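Local atomic coordinates of LAE5 (Uncultured bacterium, PDB entry 5JD3), a protein that probably hydrolyses carboxylic esters as a member of the GDSL (SGNH) lipase/acylhydrolase family. Residues W117-L122 with D127-P132; E133-T138 with D174-L179. One frame throughout, in Å; residues are numbered along the deposited sequence.

Contact 1 of 2, residues W117-L122 with D127-P132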
loop_
_atom_site.group_PDB
_atom_site.type_symbol
_atom_site.label_atom_id
_atom_site.label_comp_id
_atom_site.label_asym_id
_atom_site.label_seq_id
_atom_site.Cartn_x
_atom_site.Cartn_y
_atom_site.Cartn_z
ATOM N N TRP A 117 6.144 8.654 -9.946
ATOM C CA TRP A 117 7.078 9.683 -9.496
ATOM C C TRP A 117 8.296 9.844 -10.404
ATOM O O TRP A 117 8.754 10.963 -10.639
ATOM C CB TRP A 117 7.544 9.378 -8.071
ATOM C CG TRP A 117 7.912 10.598 -7.284
ATOM C CD1 TRP A 117 8.005 11.876 -7.750
ATOM C CD2 TRP A 117 8.226 10.655 -5.888
ATOM N NE1 TRP A 117 8.360 12.727 -6.732
ATOM C CE2 TRP A 117 8.503 12.002 -5.579
ATOM C CE3 TRP A 117 8.303 9.699 -4.872
ATOM C CZ2 TRP A 117 8.851 12.415 -4.295
ATOM C CZ3 TRP A 117 8.650 10.112 -3.598
ATOM C CH2 TRP A 117 8.919 11.458 -3.320
ATOM N N ARG A 118 8.817 8.732 -10.914
ATOM C CA ARG A 118 10.029 8.760 -11.729
ATOM C C ARG A 118 9.822 9.489 -13.053
ATOM O O ARG A 118 10.774 9.996 -13.648
ATOM C CB ARG A 118 10.532 7.340 -11.990
ATOM C CG ARG A 118 10.958 6.579 -10.740
ATOM C CD ARG A 118 12.176 7.202 -10.064
ATOM N NE ARG A 118 11.816 8.273 -9.137
ATOM C CZ ARG A 118 11.454 8.077 -7.873
ATOM N NH1 ARG A 118 11.145 9.110 -7.102
ATOM N NH2 ARG A 118 11.400 6.847 -7.380
ATOM N N GLN A 119 8.575 9.547 -13.507
ATOM C CA GLN A 119 8.255 10.229 -14.754
ATOM C C GLN A 119 8.341 11.745 -14.595
ATOM O O GLN A 119 8.264 12.482 -15.578
ATOM C CB GLN A 119 6.857 9.832 -15.238
ATOM C CG GLN A 119 6.654 8.333 -15.387
ATOM C CD GLN A 119 5.248 7.977 -15.829
ATOM O OE1 GLN A 119 4.665 8.643 -16.685
ATOM N NE2 GLN A 119 4.695 6.920 -15.244
ATOM N N PHE A 120 8.509 12.208 -13.359
ATOM C CA PHE A 120 8.518 13.642 -13.086
ATOM C C PHE A 120 9.824 14.154 -12.470
ATOM O O PHE A 120 10.240 15.276 -12.760
ATOM C CB PHE A 120 7.337 14.006 -12.184
ATOM C CG PHE A 120 5.998 13.826 -12.843
ATOM C CD1 PHE A 120 5.490 14.804 -13.682
ATOM C CD2 PHE A 120 5.252 12.678 -12.631
ATOM C CE1 PHE A 120 4.261 14.643 -14.295
ATOM C CE2 PHE A 120 4.021 12.511 -13.241
ATOM C CZ PHE A 120 3.526 13.495 -14.075
ATOM N N ASP A 121 10.472 13.355 -11.627
ATOM C CA ASP A 121 11.753 13.783 -11.062
ATOM C C ASP A 121 12.923 13.268 -11.901
ATOM O O ASP A 121 14.047 13.750 -11.772
ATOM C CB ASP A 121 11.897 13.339 -9.598
ATOM C CG ASP A 121 11.676 11.851 -9.397
ATOM O OD1 ASP A 121 11.760 11.081 -10.375
ATOM O OD2 ASP A 121 11.426 11.448 -8.240
ATOM N N LEU A 122 12.646 12.291 -12.759
ATOM C CA LEU A 122 13.625 11.811 -13.730
ATOM C C LEU A 122 12.994 11.699 -15.117
ATOM O O LEU A 122 12.886 10.602 -15.664
ATOM C CB LEU A 122 14.193 10.455 -13.306
ATOM C CG LEU A 122 14.999 10.389 -12.007
ATOM C CD1 LEU A 122 15.400 8.954 -11.713
ATOM C CD2 LEU A 122 16.226 11.285 -12.083
ATOM N N ASP A 127 13.724 4.953 -20.270
ATOM C CA ASP A 127 13.912 3.526 -20.017
ATOM C C ASP A 127 13.427 3.080 -18.638
ATOM O O ASP A 127 12.995 1.942 -18.457
ATOM C CB ASP A 127 15.392 3.176 -20.175
ATOM C CG ASP A 127 16.303 4.223 -19.556
ATOM O OD1 ASP A 127 16.546 5.260 -20.210
ATOM O OD2 ASP A 127 16.770 4.014 -18.417
ATOM N N ARG A 128 13.499 3.990 -17.675
ATOM C CA ARG A 128 13.168 3.694 -16.287
ATOM C C ARG A 128 11.660 3.719 -16.023
ATOM O O ARG A 128 11.160 3.019 -15.140
ATOM C CB ARG A 128 13.893 4.689 -15.371
ATOM C CG ARG A 128 13.322 4.829 -13.973
ATOM C CD ARG A 128 14.154 5.781 -13.131
ATOM N NE ARG A 128 15.433 5.191 -12.749
ATOM C CZ ARG A 128 15.603 4.405 -11.691
ATOM N NH1 ARG A 128 14.574 4.116 -10.906
ATOM N NH2 ARG A 128 16.801 3.909 -11.416
ATOM N N HIS A 129 10.938 4.506 -16.814
ATOM C CA HIS A 129 9.522 4.770 -16.565
ATOM C C HIS A 129 8.611 3.560 -16.770
ATOM O O HIS A 129 8.781 2.787 -17.714
ATOM C CB HIS A 129 9.046 5.917 -17.459
ATOM C CG HIS A 129 9.844 7.172 -17.301
ATOM N ND1 HIS A 129 9.883 8.156 -18.266
ATOM C CD2 HIS A 129 10.636 7.604 -16.291
ATOM C CE1 HIS A 129 10.664 9.140 -17.857
ATOM N NE2 HIS A 129 11.133 8.830 -16.662
ATOM N N VAL A 130 7.639 3.412 -15.875
ATOM C CA VAL A 130 6.618 2.379 -16.003
ATOM C C VAL A 130 5.339 2.982 -16.579
ATOM O O VAL A 130 4.581 3.647 -15.871
ATOM C CB VAL A 130 6.307 1.709 -14.649
ATOM C CG1 VAL A 130 5.237 0.638 -14.818
ATOM C CG2 VAL A 130 7.571 1.113 -14.051
ATOM N N CYS A 131 5.115 2.751 -17.868
ATOM C CA CYS A 131 3.950 3.282 -18.570
ATOM C C CYS A 131 2.648 2.718 -17.997
ATOM O O CYS A 131 2.654 1.652 -17.383
ATOM C CB CYS A 131 4.056 2.969 -20.066
ATOM S SG CYS A 131 5.471 3.744 -20.887
ATOM N N PRO A 132 1.530 3.443 -18.183
ATOM C CA PRO A 132 0.218 2.983 -17.711
ATOM C C PRO A 132 -0.122 1.563 -18.162
ATOM O O PRO A 132 -0.730 0.807 -17.403
ATOM C CB PRO A 132 -0.748 3.991 -18.336
ATOM C CG PRO A 132 0.052 5.235 -18.460
ATOM C CD PRO A 132 1.455 4.793 -18.774
#
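L122 O, the carbonyl just past the end of helix 113-121, receives the imidazole of H129: NE2 donates to it over 2.7 Å, with an N-H...O angle of 162°. The oxygen lies in the plane of the imidazole, at its edge, while the donor sits tilted from the carbonyl plane of L122. One face of the same ring is laid against the backbone of Q119, whose CA stands 3.9 Å from the H129 ring centroid in a CH-pi contact; beside it Q119 CG meets H129 CG at 3.9 Å. With chi1 at -56°, CG of H129 lies beside its own backbone N, and the ring is carried across to the helix end, where edge bond and face contact together fix its rotation. Farther out, CD of R128, whose side chain is poorly ordered, lies 3.7 Å from L122 CD1, just past the helix, and 3.9 Å from R118 CD. Beyond these carbons the two arginines diverge, R118 NE staying 5.3 Å from R128 NH1. Bent at chi2 and chi3, R118 grips D121 side-on, NH1 to OD2 at 2.6 Å and NE to OD1 at 3.1 Å, both oxygens using syn lone pairs; the carboxylate probably offsets much of the arginine's charge. Q119 NE2 bonds to D115 O of its own helix and to Y176 OH, and OE1 to R172 NH2, both of helix 168-187. The arrangement is a short helix-to-helix connection closed by a side-chain bond to a carbonyl past the helix end. It ties helix 113-121 to the loop leading into helix 132-146, at the protein surface, with helix 168-187 alongside and R89 of helix 88-100 holding the backbone carbonyl of R128.

Contact 2 of 2, residues E133-T138 with D174-L179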
loop_
_atom_site.group_PDB
_atom_site.type_symbol
_atom_site.label_atom_id
_atom_site.label_comp_id
_atom_site.label_asym_id
_atom_site.label_seq_id
_atom_site.Cartn_x
_atom_site.Cartn_y
_atom_site.Cartn_z
ATOM N N GLU A 133 0.277 1.212 -19.380
ATOM C CA GLU A 133 0.006 -0.112 -19.927
ATOM C C GLU A 133 0.750 -1.204 -19.162
ATOM O O GLU A 133 0.166 -2.225 -18.800
ATOM C CB GLU A 133 0.380 -0.161 -21.409
ATOM C CG GLU A 133 0.227 -1.533 -22.043
ATOM C CD GLU A 133 0.448 -1.509 -23.542
ATOM O OE1 GLU A 133 0.259 -0.437 -24.154
ATOM O OE2 GLU A 133 0.813 -2.561 -24.108
ATOM N N GLU A 134 2.040 -0.985 -18.919
ATOM C CA GLU A 134 2.847 -1.948 -18.177
ATOM C C GLU A 134 2.359 -2.070 -16.738
ATOM O O GLU A 134 2.310 -3.166 -16.182
ATOM C CB GLU A 134 4.324 -1.552 -18.195
ATOM C CG GLU A 134 5.219 -2.491 -17.397
ATOM C CD GLU A 134 6.673 -2.062 -17.396
ATOM O OE1 GLU A 134 6.988 -1.018 -18.004
ATOM O OE2 GLU A 134 7.502 -2.768 -16.784
ATOM N N TYR A 135 2.001 -0.935 -16.146
ATOM C CA TYR A 135 1.501 -0.901 -14.778
ATOM C C TYR A 135 0.248 -1.759 -14.627
ATOM O O TYR A 135 0.158 -2.574 -13.713
ATOM C CB TYR A 135 1.209 0.539 -14.350
ATOM C CG TYR A 135 0.683 0.669 -12.936
ATOM C CD1 TYR A 135 1.548 0.659 -11.850
ATOM C CD2 TYR A 135 -0.677 0.810 -12.690
ATOM C CE1 TYR A 135 1.072 0.779 -10.557
ATOM C CE2 TYR A 135 -1.162 0.932 -11.401
ATOM C CZ TYR A 135 -0.283 0.917 -10.339
ATOM O OH TYR A 135 -0.760 1.038 -9.053
ATOM N N GLU A 136 -0.708 -1.574 -15.530
ATOM C CA GLU A 136 -1.946 -2.345 -15.500
ATOM C C GLU A 136 -1.684 -3.832 -15.710
ATOM O O GLU A 136 -2.110 -4.663 -14.910
ATOM C CB GLU A 136 -2.925 -1.846 -16.564
ATOM C CG GLU A 136 -4.145 -2.739 -16.734
ATOM C CD GLU A 136 -5.137 -2.197 -17.744
ATOM O OE1 GLU A 136 -4.713 -1.485 -18.678
ATOM O OE2 GLU A 136 -6.344 -2.491 -17.607
ATOM N N LYS A 137 -0.978 -4.150 -16.791
ATOM C CA LYS A 137 -0.692 -5.530 -17.165
ATOM C C LYS A 137 0.017 -6.292 -16.048
ATOM O O LYS A 137 -0.338 -7.429 -15.741
ATOM C CB LYS A 137 0.154 -5.566 -18.439
ATOM C CG LYS A 137 0.335 -6.954 -19.035
ATOM C CD LYS A 137 -0.435 -7.091 -20.341
ATOM C CE LYS A 137 -0.061 -8.369 -21.074
ATOM N NZ LYS A 137 -0.802 -8.508 -22.361
ATOM N N THR A 138 1.013 -5.656 -15.440
ATOM C CA THR A 138 1.786 -6.284 -14.373
ATOM C C THR A 138 0.964 -6.427 -13.095
ATOM O O THR A 138 0.983 -7.475 -12.450
ATOM C CB THR A 138 3.069 -5.487 -14.061
ATOM O OG1 THR A 138 3.795 -5.253 -15.274
ATOM C CG2 THR A 138 3.951 -6.251 -13.087
ATOM N N ASP A 174 -3.706 9.977 -10.420
ATOM C CA ASP A 174 -5.116 9.616 -10.521
ATOM C C ASP A 174 -5.341 8.583 -11.618
ATOM O O ASP A 174 -6.237 7.744 -11.517
ATOM C CB ASP A 174 -5.974 10.855 -10.785
ATOM C CG ASP A 174 -6.040 11.786 -9.592
ATOM O OD1 ASP A 174 -5.844 11.311 -8.454
ATOM O OD2 ASP A 174 -6.292 12.993 -9.792
ATOM N N VAL A 175 -4.527 8.651 -12.667
ATOM C CA VAL A 175 -4.603 7.691 -13.761
ATOM C C VAL A 175 -4.292 6.285 -13.265
ATOM O O VAL A 175 -5.026 5.337 -13.544
ATOM C CB VAL A 175 -3.633 8.054 -14.905
ATOM C CG1 VAL A 175 -3.562 6.928 -15.927
ATOM C CG2 VAL A 175 -4.049 9.360 -15.563
ATOM N N TYR A 176 -3.205 6.166 -12.511
ATOM C CA TYR A 176 -2.745 4.874 -12.014
ATOM C C TYR A 176 -3.653 4.332 -10.915
ATOM O O TYR A 176 -3.788 3.120 -10.753
ATOM C CB TYR A 176 -1.306 4.987 -11.506
ATOM C CG TYR A 176 -0.277 5.030 -12.614
ATOM C CD1 TYR A 176 -0.271 6.060 -13.545
ATOM C CD2 TYR A 176 0.692 4.042 -12.724
ATOM C CE1 TYR A 176 0.668 6.103 -14.559
ATOM C CE2 TYR A 176 1.635 4.076 -13.734
ATOM C CZ TYR A 176 1.619 5.109 -14.647
ATOM O OH TYR A 176 2.557 5.145 -15.653
ATOM N N GLY A 177 -4.274 5.235 -10.163
ATOM C CA GLY A 177 -5.215 4.844 -9.130
ATOM C C GLY A 177 -6.466 4.225 -9.726
ATOM O O GLY A 177 -6.943 3.192 -9.257
ATOM N N ASP A 178 -6.993 4.864 -10.766
ATOM C CA ASP A 178 -8.168 4.365 -11.475
ATOM C C ASP A 178 -7.893 3.013 -12.115
ATOM O O ASP A 178 -8.781 2.165 -12.214
ATOM C CB ASP A 178 -8.616 5.363 -12.546
ATOM C CG ASP A 178 -9.459 6.490 -11.982
ATOM O OD1 ASP A 178 -9.384 6.739 -10.761
ATOM O OD2 ASP A 178 -10.196 7.129 -12.762
ATOM N N LEU A 179 -6.655 2.832 -12.525
ATOM C CA LEU A 179 -6.185 1.618 -13.149
ATOM C C LEU A 179 -6.134 0.489 -12.160
ATOM O O LEU A 179 -6.412 -0.604 -12.454
ATOM C CB LEU A 179 -4.819 1.848 -13.709
ATOM C CG LEU A 179 -4.498 1.633 -15.172
ATOM C CD1 LEU A 179 -5.700 1.912 -16.038
ATOM C CD2 LEU A 179 -3.343 2.532 -15.556
#
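Y135 and Y176 make the aromatic part of this contact, one ring from each of two neighbouring helices. CD2 of Y176 lies over one face of the Y135 ring, offset toward the rim, 3.4 Å from Y135 CG, and Y176 CE2 is 3.6 Å from Y135 CB. The ring planes stand 57° apart and the centroids are separated by 4.8 Å, an oblique pairing. Y135 sends CG anti to its backbone nitrogen (chi1 180°), which brings its ring into the gap between the helices. Apolar packing continues one turn on: the L179 methyl CD2 lies 4.3 Å from Y135 CD2 of the ring, and L179 CG is 4.1 Å from E136 CB. The segments run nearly side by side in the same direction, at 24°, with axes 10.2 Å apart, consistent with a parallel helix pair flanking the parallel sheet of an SGNH-type three-layer fold. The polar bonds of the rings lead to other parts of the fold: Y135 OH to the backbone O of I111, Y176 OH to V130 O. Within the first helix, T138 OG1 bonds back to E134 O, 2.7 Å away, a carbonyl that also accepts from T138 N on its opposite face. An alanine in place of Y135 would remove the ring face under Y176, and would probably leave a gap between the helices and I111 O without its hydroxyl partner. The chemistry therefore implies that dispersion joins the helices directly, while the buried hydroxyls anchor each ring to backbone carbonyls beyond the pair.

In the fold
Contact 1 is a surface contact and local in the chain, joining the end of helix 113-121 to the loop that follows it; contact 2 lies nearer the centre of the chain and is partly buried, pairing helices 132-146 and 168-187, with 35 residues between the segments. Accordingly, contact 1 relies on a histidine-to-carbonyl bond and on arginine chains, whereas contact 2 relies on tyrosine rings and a leucine. The two are joined by Y176, whose ring belongs to contact 2 and whose hydroxyl reaches both segments of contact 1. Helices 113-121, 132-146 and 168-187 thus meet around this tyrosine.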